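Local coordinates for Cif-like 1 (Burkholderia cenocepacia, PDB 7JQY), which belongs to the Cif-like epoxide hydrolases of the alpha/beta-hydrolase fold and probably opens epoxide rings with water, at residues Ala80-Arg84 and Met101-Ile105; Ala179-Ala184 and Leu221-Phe225. The protein carries 1 engineered substitution. All coordinates share one frame; numbering follows the deposited sequence.

Overall arrangement
Contact 1 (80-84 with 101-105) lies in the alpha/beta core, its centre about 10 Å from the centre of the chain, whereas contact 2 (179-184 with 221-225) lies about 19 Å from it, among the helices between strands 140-146 and 250-255. The contacts are about 20 Å apart between centres and do not touch, with nearest atoms about 5 Å apart. Two loops lie between them: Pro92 and Tyr96 meet Arg84 from contact 1 and, respectively, Arg222 and Ala223 from contact 2, while His55 meets Tyr83 and Trp57 meets Phe225. His55 and Trp57 fall in an HGXP sequence that in related hydrolases contributes to the oxyanion hole, consistent with both contacts bordering the active-site region.

Contact 1 (Ala80-Arg84 and Met101-Ile105)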
# COMPACT_ATOMS: atom_id res chain seq x y z
N ALA B 80 -34.27 -12.18 -12.87
CA ALA B 80 -33.25 -12.35 -11.85
C ALA B 80 -32.82 -10.97 -11.38
O ALA B 80 -32.29 -10.19 -12.17
CB ALA B 80 -32.06 -13.15 -12.37
N VAL B 81 -33.08 -10.66 -10.12
CA VAL B 81 -32.96 -9.31 -9.58
C VAL B 81 -31.72 -9.21 -8.70
O VAL B 81 -31.46 -10.10 -7.88
CB VAL B 81 -34.22 -8.93 -8.77
CG1 VAL B 81 -34.19 -7.46 -8.38
CG2 VAL B 81 -35.47 -9.26 -9.56
N ASP B 82 -30.97 -8.13 -8.86
CA ASP B 82 -30.03 -7.69 -7.82
C ASP B 82 -30.85 -6.95 -6.77
O ASP B 82 -31.31 -5.83 -7.04
CB ASP B 82 -28.95 -6.78 -8.39
CG ASP B 82 -27.91 -7.52 -9.24
OD1 ASP B 82 -27.72 -8.75 -9.05
OD2 ASP B 82 -27.26 -6.84 -10.08
N TYR B 83 -31.03 -7.54 -5.59
CA TYR B 83 -31.89 -6.85 -4.62
C TYR B 83 -31.18 -5.61 -4.07
O TYR B 83 -30.02 -5.34 -4.38
CB TYR B 83 -32.34 -7.79 -3.49
CG TYR B 83 -31.31 -8.56 -2.69
CD1 TYR B 83 -30.21 -7.93 -2.12
CD2 TYR B 83 -31.49 -9.92 -2.44
CE1 TYR B 83 -29.29 -8.65 -1.37
CE2 TYR B 83 -30.59 -10.64 -1.70
CZ TYR B 83 -29.50 -10.01 -1.16
OH TYR B 83 -28.60 -10.75 -0.42
N ARG B 84 -31.92 -4.84 -3.27
CA ARG B 84 -31.43 -3.58 -2.71
C ARG B 84 -30.04 -3.77 -2.10
O ARG B 84 -29.83 -4.65 -1.26
CB ARG B 84 -32.40 -3.04 -1.66
CG ARG B 84 -31.91 -1.77 -0.94
CD ARG B 84 -32.85 -1.32 0.19
NE ARG B 84 -34.18 -1.00 -0.31
CZ ARG B 84 -34.84 0.14 -0.08
NH1 ARG B 84 -36.05 0.31 -0.60
NH2 ARG B 84 -34.31 1.09 0.68
N MET B 101 -37.42 -5.36 2.00
CA MET B 101 -36.79 -5.75 0.74
C MET B 101 -37.76 -6.54 -0.13
O MET B 101 -37.68 -6.47 -1.36
CB MET B 101 -35.53 -6.57 1.02
CG MET B 101 -34.45 -5.74 1.64
SD MET B 101 -32.95 -6.67 1.92
CE MET B 101 -32.61 -7.30 0.28
N ALA B 102 -38.65 -7.31 0.48
CA ALA B 102 -39.70 -7.96 -0.29
C ALA B 102 -40.59 -6.93 -0.96
O ALA B 102 -41.05 -7.14 -2.09
CB ALA B 102 -40.52 -8.90 0.59
N GLY B 103 -40.85 -5.80 -0.29
CA GLY B 103 -41.63 -4.73 -0.89
C GLY B 103 -40.98 -4.16 -2.14
O GLY B 103 -41.67 -3.83 -3.11
N ASP B 104 -39.65 -4.04 -2.13
CA ASP B 104 -38.94 -3.63 -3.33
C ASP B 104 -39.20 -4.60 -4.47
O ASP B 104 -39.48 -4.19 -5.60
CB ASP B 104 -37.44 -3.54 -3.06
CG ASP B 104 -37.10 -2.52 -2.00
OD1 ASP B 104 -36.08 -2.73 -1.29
OD2 ASP B 104 -37.82 -1.51 -1.88
N ILE B 105 -39.11 -5.90 -4.19
CA ILE B 105 -39.30 -6.88 -5.24
C ILE B 105 -40.72 -6.82 -5.77
O ILE B 105 -40.96 -6.96 -6.98
CB ILE B 105 -38.95 -8.29 -4.73
CG1 ILE B 105 -37.53 -8.30 -4.17
CG2 ILE B 105 -39.13 -9.31 -5.84
CD1 ILE B 105 -36.51 -7.72 -5.15
O HOH W 1 -34.73 -5.39 -2.22
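Arg84 and Met101 bring the backbones to their closest approach, 6.7 Å between CA atoms, where segment 80-84, coming off the sheet, passes helix 101-105. Arg84 and Asp104 form a bidentate, side-on salt bridge: Arg84 NE donates to Asp104 OD1 at 2.8 Å, and Arg84 NH1 donates to Asp104 OD2, also at 2.8 Å. The guanidinium and carboxylate planes lie only 13° apart, and both oxygens are met on their syn sides, somewhat out of the carboxylate plane. The arginine chain runs extended through its first two torsions, then bends at chi3 (-61°), turning NE and NH1 to the helix. Two bonds fix the rotation of each group, and Arg84 NH2 is used by Gly94 O.

Beside the pair, a water accepts from Arg84 N at 3.0 Å and donates both to Asp104 OD1 at 3.1 Å and to Met101 O at 3.3 Å, tying loop backbone to helix. One residue before Arg84, Tyr83 takes the Met101 methyl over one ring face: CE is 3.7 Å from the ring centroid and 24° off the normal, a CH-pi contact displaced toward the rim. Met101 SD lies farther above the same ring, giving a Met-aromatic contact. Ile105 continues the apolar side, its CD1 reaching Val81 CG1 at 4.0 Å.

In the beta-alpha unit of the core, strand 77-82 lies between strands 37-43 and 50-54, and Ile105 also packs on residues of both. Helix 124-135 flanks the contact, touching Tyr83 through Ile124, next to the engineered Ser123 in what is probably the nucleophile elbow, and Ile105 through Tyr132.

Contact 2 (Ala179-Ala184 and Leu221-Phe225); sequences AEMLIA and LRAGF
Ala179 and Phe225, like Glu180 and Leu221, face each other across two helices; the axes of the short helical segments 179-183 and 221-225 approach to 10.1 Å, with N-to-C directions 132° apart. Phe225 meets three residues of 179-184. Its ring is reached obliquely by two aliphatic groups: Ala179 CB lies 3.6 Å from Phe225 CE2, and Ile183 CD1 is 3.6 Å from Phe225 CZ. These touches come from residues one helical turn apart. Glu180 comes to the ring edge, its CG close to the ring plane and its carboxylate carbon CD 3.8 Å from Phe225 CD2, the carboxylate turned 83° from the ring.

This packing belongs to the helical segment between strands 140-146 and 250-255, the position of the cap in alpha/beta hydrolases of the epoxide hydrolase type. Helix 187-198 adjoins it through Tyr190, which meets Ile183, and Glu187, which meets Leu221.

Leu221 closes the other end of the interface. Its two methyls divide the work: CD1 lies 3.7 Å from Ala184 N, at the point where the chain leaves helical geometry, while CD2 meets Ile183 CG2 at 4.1 Å. Glu180 bends at chi2 (90°), carrying OE2 over the neighbouring helix to within 3.5 Å of Arg222 CA. That oxygen does not pair with the Arg222 guanidinium; it forms a salt bridge with Arg229, one more turn along from Phe225. Arg222 instead extends away from the helix pair, donating to Lys91 O and Pro92 O, and its NE forms a salt bridge with Asp177 of a neighbouring subunit in the octamer.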
# COMPACT_ATOMS: atom_id res chain seq x y z
N ALA B 179 -16.26 -4.38 10.15
CA ALA B 179 -16.30 -5.35 9.05
C ALA B 179 -15.85 -4.72 7.74
O ALA B 179 -15.06 -5.31 6.99
CB ALA B 179 -17.71 -5.92 8.91
N GLU B 180 -16.35 -3.50 7.44
CA GLU B 180 -15.96 -2.82 6.21
C GLU B 180 -14.47 -2.48 6.23
O GLU B 180 -13.77 -2.67 5.23
CB GLU B 180 -16.80 -1.55 6.03
CG GLU B 180 -18.26 -1.83 5.72
CD GLU B 180 -19.13 -1.94 6.96
OE1 GLU B 180 -18.63 -2.40 8.02
OE2 GLU B 180 -20.33 -1.57 6.90
N MET B 181 -13.97 -2.01 7.37
CA MET B 181 -12.57 -1.63 7.44
C MET B 181 -11.66 -2.85 7.29
O MET B 181 -10.57 -2.75 6.70
CB MET B 181 -12.32 -0.91 8.76
CG MET B 181 -10.90 -0.99 9.27
SD MET B 181 -10.93 -0.50 10.98
CE MET B 181 -10.64 -2.10 11.81
N LEU B 182 -12.06 -4.00 7.84
CA LEU B 182 -11.21 -5.18 7.74
C LEU B 182 -11.23 -5.77 6.34
O LEU B 182 -10.19 -6.20 5.82
CB LEU B 182 -11.66 -6.25 8.75
CG LEU B 182 -11.47 -5.96 10.23
CD1 LEU B 182 -11.92 -7.17 11.04
CD2 LEU B 182 -10.02 -5.62 10.52
N ILE B 183 -12.41 -5.81 5.70
CA ILE B 183 -12.55 -6.56 4.46
C ILE B 183 -12.36 -5.69 3.20
O ILE B 183 -12.07 -6.24 2.12
CB ILE B 183 -13.90 -7.29 4.47
CG1 ILE B 183 -13.96 -8.26 5.67
CG2 ILE B 183 -14.12 -8.09 3.19
CD1 ILE B 183 -15.34 -8.77 6.01
N ALA B 184 -12.48 -4.36 3.30
CA ALA B 184 -12.26 -3.51 2.13
C ALA B 184 -10.86 -3.73 1.56
O ALA B 184 -9.87 -3.73 2.29
CB ALA B 184 -12.44 -2.03 2.50
N LEU B 221 -20.03 -3.55 0.19
CA LEU B 221 -19.76 -4.24 1.45
C LEU B 221 -20.72 -3.77 2.53
O LEU B 221 -21.36 -4.59 3.21
CB LEU B 221 -18.32 -4.00 1.89
CG LEU B 221 -17.17 -4.76 1.25
CD1 LEU B 221 -15.88 -4.35 1.93
CD2 LEU B 221 -17.38 -6.29 1.37
N ARG B 222 -20.84 -2.45 2.69
CA ARG B 222 -21.72 -1.88 3.71
C ARG B 222 -23.14 -2.38 3.53
O ARG B 222 -23.77 -2.87 4.48
CB ARG B 222 -21.70 -0.34 3.65
CG ARG B 222 -22.85 0.29 4.41
CD ARG B 222 -22.90 1.82 4.31
NE ARG B 222 -23.31 2.29 2.99
CZ ARG B 222 -24.55 2.21 2.52
NH1 ARG B 222 -25.50 1.67 3.27
NH2 ARG B 222 -24.85 2.68 1.31
N ALA B 223 -23.67 -2.27 2.32
CA ALA B 223 -25.05 -2.67 2.07
C ALA B 223 -25.23 -4.16 2.34
O ALA B 223 -26.27 -4.57 2.87
CB ALA B 223 -25.45 -2.34 0.64
N GLY B 224 -24.25 -4.97 1.95
CA GLY B 224 -24.35 -6.40 2.23
C GLY B 224 -24.37 -6.70 3.72
O GLY B 224 -25.18 -7.49 4.18
N PHE B 225 -23.53 -6.01 4.49
CA PHE B 225 -23.46 -6.27 5.93
C PHE B 225 -24.69 -5.78 6.67
O PHE B 225 -25.02 -6.31 7.74
CB PHE B 225 -22.20 -5.64 6.52
CG PHE B 225 -20.93 -6.28 6.04
CD1 PHE B 225 -20.89 -7.63 5.71
CD2 PHE B 225 -19.77 -5.52 5.90
CE1 PHE B 225 -19.72 -8.22 5.27
CE2 PHE B 225 -18.60 -6.10 5.44
CZ PHE B 225 -18.57 -7.46 5.13